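Local coordinates for protein shikimate 5-dehydrogenase AroE (5-dehydroshikimate reductase) (Mycobacterium tuberculosis, PDB 4P4G) that probably catalyses the NADP-dependent interconversion of 3-dehydroshikimate and shikimate, the fourth of seven steps in chorismate biosynthesis, and binds shikimate here, at residues Q247-Q250 / P255-R258; S235-L240 / C263-L268; G176-A181 / A201-A206. All blocks are in the same frame, centred on the assembly; numbering follows the deposited sequence.

Contact 1: residues Q247-Q250 / P255-R258; sequences QVEQ and PAPR. With SKM ((3R,4S,5R)-3,4,5-trihydroxycyclohex-1-ene-1-carboxylic acid), chain C.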
loop_
_atom_site.group_PDB
_atom_site.type_symbol
_atom_site.label_atom_id
_atom_site.label_comp_id
_atom_site.label_asym_id
_atom_site.label_seq_id
_atom_site.Cartn_x
_atom_site.Cartn_y
_atom_site.Cartn_z
ATOM N N GLN A 247 -8.969 7.586 1.053
ATOM C CA GLN A 247 -9.086 8.016 -0.332
ATOM C C GLN A 247 -10.499 8.506 -0.620
ATOM O O GLN A 247 -10.696 9.560 -1.239
ATOM C CB GLN A 247 -8.702 6.884 -1.278
ATOM C CG GLN A 247 -7.215 6.673 -1.402
ATOM C CD GLN A 247 -6.885 5.753 -2.548
ATOM O OE1 GLN A 247 -7.756 5.020 -3.044
ATOM N NE2 GLN A 247 -5.641 5.793 -2.996
ATOM N N VAL A 248 -11.497 7.754 -0.164
ATOM C CA VAL A 248 -12.887 8.185 -0.332
ATOM C C VAL A 248 -13.126 9.542 0.334
ATOM O O VAL A 248 -13.765 10.415 -0.242
ATOM C CB VAL A 248 -13.873 7.115 0.193
ATOM C CG1 VAL A 248 -15.287 7.657 0.221
ATOM C CG2 VAL A 248 -13.811 5.874 -0.706
ATOM N N GLU A 249 -12.565 9.738 1.522
ATOM C CA GLU A 249 -12.699 11.011 2.229
ATOM C C GLU A 249 -12.137 12.176 1.426
ATOM O O GLU A 249 -12.748 13.240 1.365
ATOM C CB GLU A 249 -12.082 10.930 3.633
ATOM C CG GLU A 249 -12.813 9.904 4.506
ATOM C CD GLU A 249 -12.289 9.806 5.917
ATOM O OE1 GLU A 249 -11.143 10.241 6.166
ATOM O OE2 GLU A 249 -13.037 9.286 6.779
ATOM N N GLN A 250 -10.983 11.973 0.801
ATOM C CA GLN A 250 -10.361 13.054 0.049
ATOM C C GLN A 250 -11.047 13.314 -1.288
ATOM O O GLN A 250 -11.087 14.453 -1.747
ATOM C CB GLN A 250 -8.868 12.799 -0.125
ATOM C CG GLN A 250 -8.082 13.021 1.168
ATOM C CD GLN A 250 -6.662 12.550 1.061
ATOM O OE1 GLN A 250 -5.772 13.318 0.700
ATOM N NE2 GLN A 250 -6.433 11.279 1.372
ATOM N N PRO A 255 -17.228 11.725 5.317
ATOM C CA PRO A 255 -16.635 10.607 6.066
ATOM C C PRO A 255 -16.803 9.313 5.284
ATOM O O PRO A 255 -17.819 9.127 4.609
ATOM C CB PRO A 255 -17.488 10.538 7.343
ATOM C CG PRO A 255 -18.250 11.844 7.393
ATOM C CD PRO A 255 -18.446 12.235 5.966
ATOM N N ALA A 256 -15.828 8.418 5.376
ATOM C CA ALA A 256 -15.925 7.160 4.649
ATOM C C ALA A 256 -17.051 6.324 5.237
ATOM O O ALA A 256 -17.182 6.213 6.455
ATOM C CB ALA A 256 -14.606 6.400 4.698
ATOM N N PRO A 257 -17.887 5.752 4.366
ATOM C CA PRO A 257 -18.950 4.852 4.819
ATOM C C PRO A 257 -18.355 3.464 5.025
ATOM O O PRO A 257 -18.430 2.579 4.154
ATOM C CB PRO A 257 -19.945 4.880 3.653
ATOM C CG PRO A 257 -19.107 5.160 2.452
ATOM C CD PRO A 257 -17.939 5.998 2.912
ATOM N N ARG A 258 -17.728 3.296 6.187
ATOM C CA ARG A 258 -16.939 2.108 6.473
ATOM C C ARG A 258 -17.745 0.812 6.424
ATOM O O ARG A 258 -17.249 -0.188 5.922
ATOM C CB ARG A 258 -16.201 2.274 7.813
ATOM C CG ARG A 258 -15.139 3.384 7.762
ATOM C CD ARG A 258 -14.532 3.689 9.123
ATOM N NE ARG A 258 -13.096 3.951 9.041
ATOM C CZ ARG A 258 -12.555 5.125 8.729
ATOM N NH1 ARG A 258 -13.324 6.170 8.456
ATOM N NH2 ARG A 258 -11.233 5.256 8.688
HETATM O O12 SKM C . -2.437 2.040 -2.659
HETATM C C8 SKM C . -3.412 1.209 -3.283
HETATM C C6 SKM C . -2.750 -0.087 -3.656
HETATM O O7 SKM C . -1.516 0.144 -4.309
HETATM C C5 SKM C . -3.618 -0.811 -4.552
HETATM C C4 SKM C . -4.673 -0.336 -5.211
HETATM C C1 SKM C . -5.453 -1.260 -6.130
HETATM O O2 SKM C . -6.479 -0.842 -6.684
HETATM O O3 SKM C . -5.081 -2.431 -6.329
HETATM C C10 SKM C . -5.157 1.139 -5.077
HETATM C C9 SKM C . -3.989 1.958 -4.453
HETATM O O11 SKM C . -4.562 3.142 -4.018
#
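Glu249 reaches from the last turns of helix 236-252 to residues 255-258, the loop that turns the chain into helix 258-267; the pair of helices forms a helical hairpin, and this contact lies at its bend. The Glu249 chain runs extended beyond CG and brings its carboxylate alongside the loop backbone. OE2 accepts from Ala256 N at 3.2 Å through its anti lone pair, turned away from OE1, and the bond is nearly straight at 166°. The same oxygen forms a long salt bridge with Arg258 NH1, 3.6 Å away. Carboxylate and guanidinium do not lie flat together: OE2 stands at the guanidinium edge, near its plane, while the two planes are 65° apart. One carboxylate oxygen thus serves both the loop just before helix 258-267 and the first residue of that helix, and Arg258 also makes a cation-pi contact with Phe245. Deeper in, Val248 and Pro257 meet tip to tip, CG1 to CD at 4.1 Å, against helix 20-30. Pro257 centres an inverse gamma turn and is the N-cap residue of helix 258-267. Gln247 faces the shikimate pocket instead. Its OE1 is hydrogen-bonded by Ser63 and His24, and its NE2, also bonded to Thr91, donates to shikimate O11 at 3.0 Å with a bent angle of 136°.

Contact 2: residues S235-L240 / C263-L268; sequences SGLQML and CALAAL. With SKM ((3R,4S,5R)-3,4,5-trihydroxycyclohex-1-ene-1-carboxylic acid), chain C.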
loop_
_atom_site.group_PDB
_atom_site.type_symbol
_atom_site.label_atom_id
_atom_site.label_comp_id
_atom_site.label_asym_id
_atom_site.label_seq_id
_atom_site.Cartn_x
_atom_site.Cartn_y
_atom_site.Cartn_z
ATOM N N SER A 235 -4.540 -10.792 4.043
ATOM C CA SER A 235 -4.393 -10.598 2.604
ATOM C C SER A 235 -4.356 -9.123 2.228
ATOM O O SER A 235 -4.708 -8.244 3.032
ATOM C CB SER A 235 -5.521 -11.281 1.845
ATOM O OG SER A 235 -6.617 -10.416 1.692
ATOM N N GLY A 236 -3.941 -8.859 0.993
ATOM C CA GLY A 236 -3.879 -7.510 0.458
ATOM C C GLY A 236 -5.230 -6.826 0.396
ATOM O O GLY A 236 -5.312 -5.597 0.284
ATOM N N LEU A 237 -6.298 -7.615 0.456
ATOM C CA LEU A 237 -7.646 -7.044 0.446
ATOM C C LEU A 237 -7.898 -6.232 1.698
ATOM O O LEU A 237 -8.621 -5.227 1.654
ATOM C CB LEU A 237 -8.714 -8.145 0.352
ATOM C CG LEU A 237 -8.928 -8.832 -0.991
ATOM C CD1 LEU A 237 -10.165 -9.733 -0.921
ATOM C CD2 LEU A 237 -9.080 -7.796 -2.089
ATOM N N GLN A 238 -7.330 -6.664 2.826
ATOM C CA GLN A 238 -7.520 -5.915 4.070
ATOM C C GLN A 238 -6.746 -4.592 3.999
ATOM O O GLN A 238 -7.252 -3.544 4.428
ATOM C CB GLN A 238 -7.130 -6.757 5.301
ATOM C CG GLN A 238 -7.988 -8.026 5.467
ATOM C CD GLN A 238 -9.478 -7.716 5.576
ATOM O OE1 GLN A 238 -9.878 -6.776 6.258
ATOM N NE2 GLN A 238 -10.298 -8.504 4.894
ATOM N N MET A 239 -5.537 -4.626 3.434
ATOM C CA MET A 239 -4.790 -3.382 3.200
ATOM C C MET A 239 -5.546 -2.472 2.232
ATOM O O MET A 239 -5.625 -1.263 2.444
ATOM C CB MET A 239 -3.384 -3.657 2.655
ATOM C CG MET A 239 -2.499 -2.411 2.632
ATOM S SD MET A 239 -0.857 -2.717 1.967
ATOM C CE MET A 239 -0.477 -4.281 2.743
ATOM N N LEU A 240 -6.115 -3.058 1.180
ATOM C CA LEU A 240 -6.894 -2.291 0.203
ATOM C C LEU A 240 -8.071 -1.552 0.842
ATOM O O LEU A 240 -8.290 -0.379 0.575
ATOM C CB LEU A 240 -7.408 -3.216 -0.909
ATOM C CG LEU A 240 -8.227 -2.496 -1.986
ATOM C CD1 LEU A 240 -7.293 -1.660 -2.864
ATOM C CD2 LEU A 240 -9.012 -3.517 -2.811
ATOM N N CYS A 263 -18.825 -4.251 3.650
ATOM C CA CYS A 263 -19.738 -5.156 2.948
ATOM C C CYS A 263 -19.360 -5.389 1.481
ATOM O O CYS A 263 -19.566 -6.483 0.946
ATOM C CB CYS A 263 -21.159 -4.635 3.035
ATOM S SG CYS A 263 -21.809 -4.709 4.697
ATOM N N ALA A 264 -18.837 -4.363 0.819
ATOM C CA ALA A 264 -18.407 -4.527 -0.573
ATOM C C ALA A 264 -17.227 -5.482 -0.644
ATOM O O ALA A 264 -17.142 -6.309 -1.555
ATOM C CB ALA A 264 -18.040 -3.199 -1.184
ATOM N N LEU A 265 -16.313 -5.366 0.316
ATOM C CA LEU A 265 -15.139 -6.227 0.334
ATOM C C LEU A 265 -15.584 -7.677 0.497
ATOM O O LEU A 265 -15.036 -8.579 -0.134
ATOM C CB LEU A 265 -14.177 -5.816 1.448
ATOM C CG LEU A 265 -12.739 -6.327 1.288
ATOM C CD1 LEU A 265 -11.934 -5.419 0.361
ATOM C CD2 LEU A 265 -12.055 -6.435 2.629
ATOM N N ALA A 266 -16.606 -7.892 1.322
ATOM C CA ALA A 266 -17.131 -9.238 1.557
ATOM C C ALA A 266 -17.862 -9.798 0.337
ATOM O O ALA A 266 -18.035 -11.016 0.216
ATOM C CB ALA A 266 -18.054 -9.250 2.776
ATOM N N ALA A 267 -18.303 -8.909 -0.554
ATOM C CA ALA A 267 -19.054 -9.305 -1.748
ATOM C C ALA A 267 -18.145 -9.640 -2.934
ATOM O O ALA A 267 -18.625 -10.110 -3.968
ATOM C CB ALA A 267 -20.046 -8.224 -2.135
ATOM N N LEU A 268 -16.848 -9.370 -2.791
ATOM C CA LEU A 268 -15.873 -9.743 -3.811
ATOM C C LEU A 268 -15.771 -11.260 -3.878
ATOM O O LEU A 268 -16.206 -11.954 -2.959
ATOM C CB LEU A 268 -14.503 -9.153 -3.469
ATOM C CG LEU A 268 -14.369 -7.624 -3.412
ATOM C CD1 LEU A 268 -13.000 -7.250 -2.902
ATOM C CD2 LEU A 268 -14.605 -6.979 -4.771
HETATM O O12 SKM C . -2.437 2.040 -2.659
HETATM C C8 SKM C . -3.412 1.209 -3.283
HETATM C C6 SKM C . -2.750 -0.087 -3.656
HETATM O O7 SKM C . -1.516 0.144 -4.309
HETATM C C5 SKM C . -3.618 -0.811 -4.552
HETATM C C4 SKM C . -4.673 -0.336 -5.211
HETATM C C1 SKM C . -5.453 -1.260 -6.130
HETATM O O2 SKM C . -6.479 -0.842 -6.684
HETATM O O3 SKM C . -5.081 -2.431 -6.329
HETATM C C10 SKM C . -5.157 1.139 -5.077
HETATM C C9 SKM C . -3.989 1.958 -4.453
HETATM O O11 SKM C . -4.562 3.142 -4.018
#
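Leu237 and Leu265 carry an apolar helix-helix contact between the start of helix 236-252 and the end of helix 258-267, the two arms of a C-terminal helical hairpin. The contact lies at the open end of the hairpin, and the helices approach with Leu237 CA and Leu265 CA 7.5 Å apart. Leu265 is buried and does most of the work. Its two methyls both rest on the Leu237 carbonyl oxygen, CD1 at 3.6 Å from Leu237 O, a position reached with CG trans to N (chi1 -161°). CD1 also packs on Leu237 CB, while CD2 meets the amide end of Gln238, 3.5 Å from NE2. The Gln238 chain starts away from the other helix and is bent at chi2 (-58°), which folds the amide back over that methyl. Leu268, just past the helix end, adds a second apolar pair. Its side chain and that of Leu237 run antiparallel alongside one another, Leu268 CD1 lying 4.0 Å from Leu237 CD2, and Leu268 also touches Gln22 of helix 20-30. The helix start is capped by Ser235, whose OG accepts from Leu237 N at 3.1 Å. One turn on, Leu240 leans on Ser20 and Leu23 and lines the shikimate pocket, where its CD1 methyl sits 3.8 Å from C4 of the ligand.

Contact 3: residues G176-A181 / A201-A206; sequences GGLADA and AGTLAA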
loop_
_atom_site.group_PDB
_atom_site.type_symbol
_atom_site.label_atom_id
_atom_site.label_comp_id
_atom_site.label_asym_id
_atom_site.label_seq_id
_atom_site.Cartn_x
_atom_site.Cartn_y
_atom_site.Cartn_z
ATOM N N GLY A 176 22.627 -14.837 3.719
ATOM C CA GLY A 176 22.630 -15.755 4.847
ATOM C C GLY A 176 22.075 -15.204 6.141
ATOM O O GLY A 176 22.126 -15.868 7.179
ATOM N N GLY A 177 21.531 -13.995 6.091
ATOM C CA GLY A 177 21.022 -13.367 7.297
ATOM C C GLY A 177 19.511 -13.413 7.426
ATOM O O GLY A 177 18.961 -13.037 8.465
ATOM N N LEU A 178 18.832 -13.883 6.386
ATOM C CA LEU A 178 17.373 -13.839 6.381
ATOM C C LEU A 178 16.754 -14.680 7.509
ATOM O O LEU A 178 15.836 -14.229 8.182
ATOM C CB LEU A 178 16.823 -14.260 5.015
ATOM C CG LEU A 178 15.307 -14.135 4.856
ATOM C CD1 LEU A 178 14.831 -12.731 5.198
ATOM C CD2 LEU A 178 14.886 -14.497 3.441
ATOM N N ALA A 179 17.273 -15.882 7.727
ATOM C CA ALA A 179 16.726 -16.774 8.754
ATOM C C ALA A 179 16.761 -16.146 10.151
ATOM O O ALA A 179 15.784 -16.218 10.900
ATOM C CB ALA A 179 17.465 -18.105 8.750
ATOM N N ASP A 180 17.885 -15.533 10.494
ATOM C CA ASP A 180 18.020 -14.869 11.790
ATOM C C ASP A 180 17.118 -13.628 11.896
ATOM O O ASP A 180 16.589 -13.321 12.964
ATOM C CB ASP A 180 19.483 -14.518 12.049
ATOM C CG ASP A 180 20.358 -15.755 12.234
ATOM O OD1 ASP A 180 19.852 -16.778 12.753
ATOM O OD2 ASP A 180 21.553 -15.702 11.863
ATOM N N ALA A 181 16.936 -12.924 10.785
ATOM C CA ALA A 181 16.039 -11.768 10.756
ATOM C C ALA A 181 14.591 -12.197 11.013
ATOM O O ALA A 181 13.848 -11.527 11.739
ATOM C CB ALA A 181 16.170 -11.032 9.436
ATOM N N ALA A 201 9.880 -18.510 0.700
ATOM C CA ALA A 201 8.719 -18.769 1.547
ATOM C C ALA A 201 9.025 -19.742 2.680
ATOM O O ALA A 201 8.486 -19.597 3.778
ATOM C CB ALA A 201 7.536 -19.247 0.720
ATOM N N GLY A 202 9.906 -20.706 2.430
ATOM C CA GLY A 202 10.274 -21.676 3.452
ATOM C C GLY A 202 10.984 -21.023 4.625
ATOM O O GLY A 202 10.782 -21.392 5.787
ATOM N N THR A 203 11.822 -20.041 4.317
ATOM C CA THR A 203 12.552 -19.296 5.340
ATOM C C THR A 203 11.638 -18.316 6.073
ATOM O O THR A 203 11.717 -18.170 7.300
ATOM C CB THR A 203 13.737 -18.544 4.715
ATOM O OG1 THR A 203 14.638 -19.498 4.138
ATOM C CG2 THR A 203 14.480 -17.729 5.764
ATOM N N LEU A 204 10.774 -17.651 5.316
ATOM C CA LEU A 204 9.853 -16.657 5.863
ATOM C C LEU A 204 8.651 -17.269 6.600
ATOM O O LEU A 204 7.993 -16.582 7.378
ATOM C CB LEU A 204 9.365 -15.732 4.746
ATOM C CG LEU A 204 10.401 -14.904 3.979
ATOM C CD1 LEU A 204 9.741 -14.350 2.717
ATOM C CD2 LEU A 204 10.951 -13.788 4.842
ATOM N N ALA A 205 8.386 -18.557 6.372
ATOM C CA ALA A 205 7.146 -19.193 6.847
ATOM C C ALA A 205 6.969 -19.127 8.357
ATOM O O ALA A 205 5.849 -19.216 8.863
ATOM C CB ALA A 205 7.074 -20.637 6.379
ATOM N N ALA A 206 8.082 -18.985 9.072
ATOM C CA ALA A 206 8.081 -18.995 10.530
ATOM C C ALA A 206 7.606 -17.695 11.181
ATOM O O ALA A 206 7.545 -17.611 12.407
ATOM C CB ALA A 206 9.462 -19.368 11.048
#
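The backbones come closest at Ala179 and Thr203, CA to CA 6.0 Å, where the first turn of helix 178-184 lies beside the short helix 201-204. Both belong to the domain built on the parallel sheet, which has the strand order 3-2-1-4-5-6 of a Rossmann fold, and they join neighbouring helical elements covering that sheet. The touching groups are all apolar. Thr203 points its CG2 methyl at the other helix, set anti to the backbone N, while OG1 lies beside that N (chi1 -62°). The methyl meets Leu178 obliquely, 3.8 Å from CG, and also rests 3.9 Å from Ala179 CA, so that it fits against the backbone as well as the leucine. Deeper, toward the sheet, Leu178 and Leu204 are both buried, and their side chains run nearly perpendicular to one another. Leu204 continues inward onto Leu123 of the central strand 119-123 and across to Leu222 of helix 221-229, while Ala181 touches Leu121 of the same strand. The two leucines meet through single methyls, Leu178 CD1 and Leu204 CD2, 4.0 Å apart.

Following the chain from the N terminus, contact 3 closes first: residues 176-181 and 201-206 bracket a loop of 19 residues that includes strand 187-190, wholly within the parallel-sheet domain. The chain then adds strands 209-212 and 232-234 before contact 2 opens at 235-240. Contact 1 is nested inside the loop closed by contact 2, and both share helix 236-252: contact 1 ties the bend of the hairpin, contact 2 its open end, their centres about 15 Å apart. Both touch the bound shikimate. Contact 3 lies remote from them, its centre about 38 Å from that of contact 1, on opposite sides of the chain's centre.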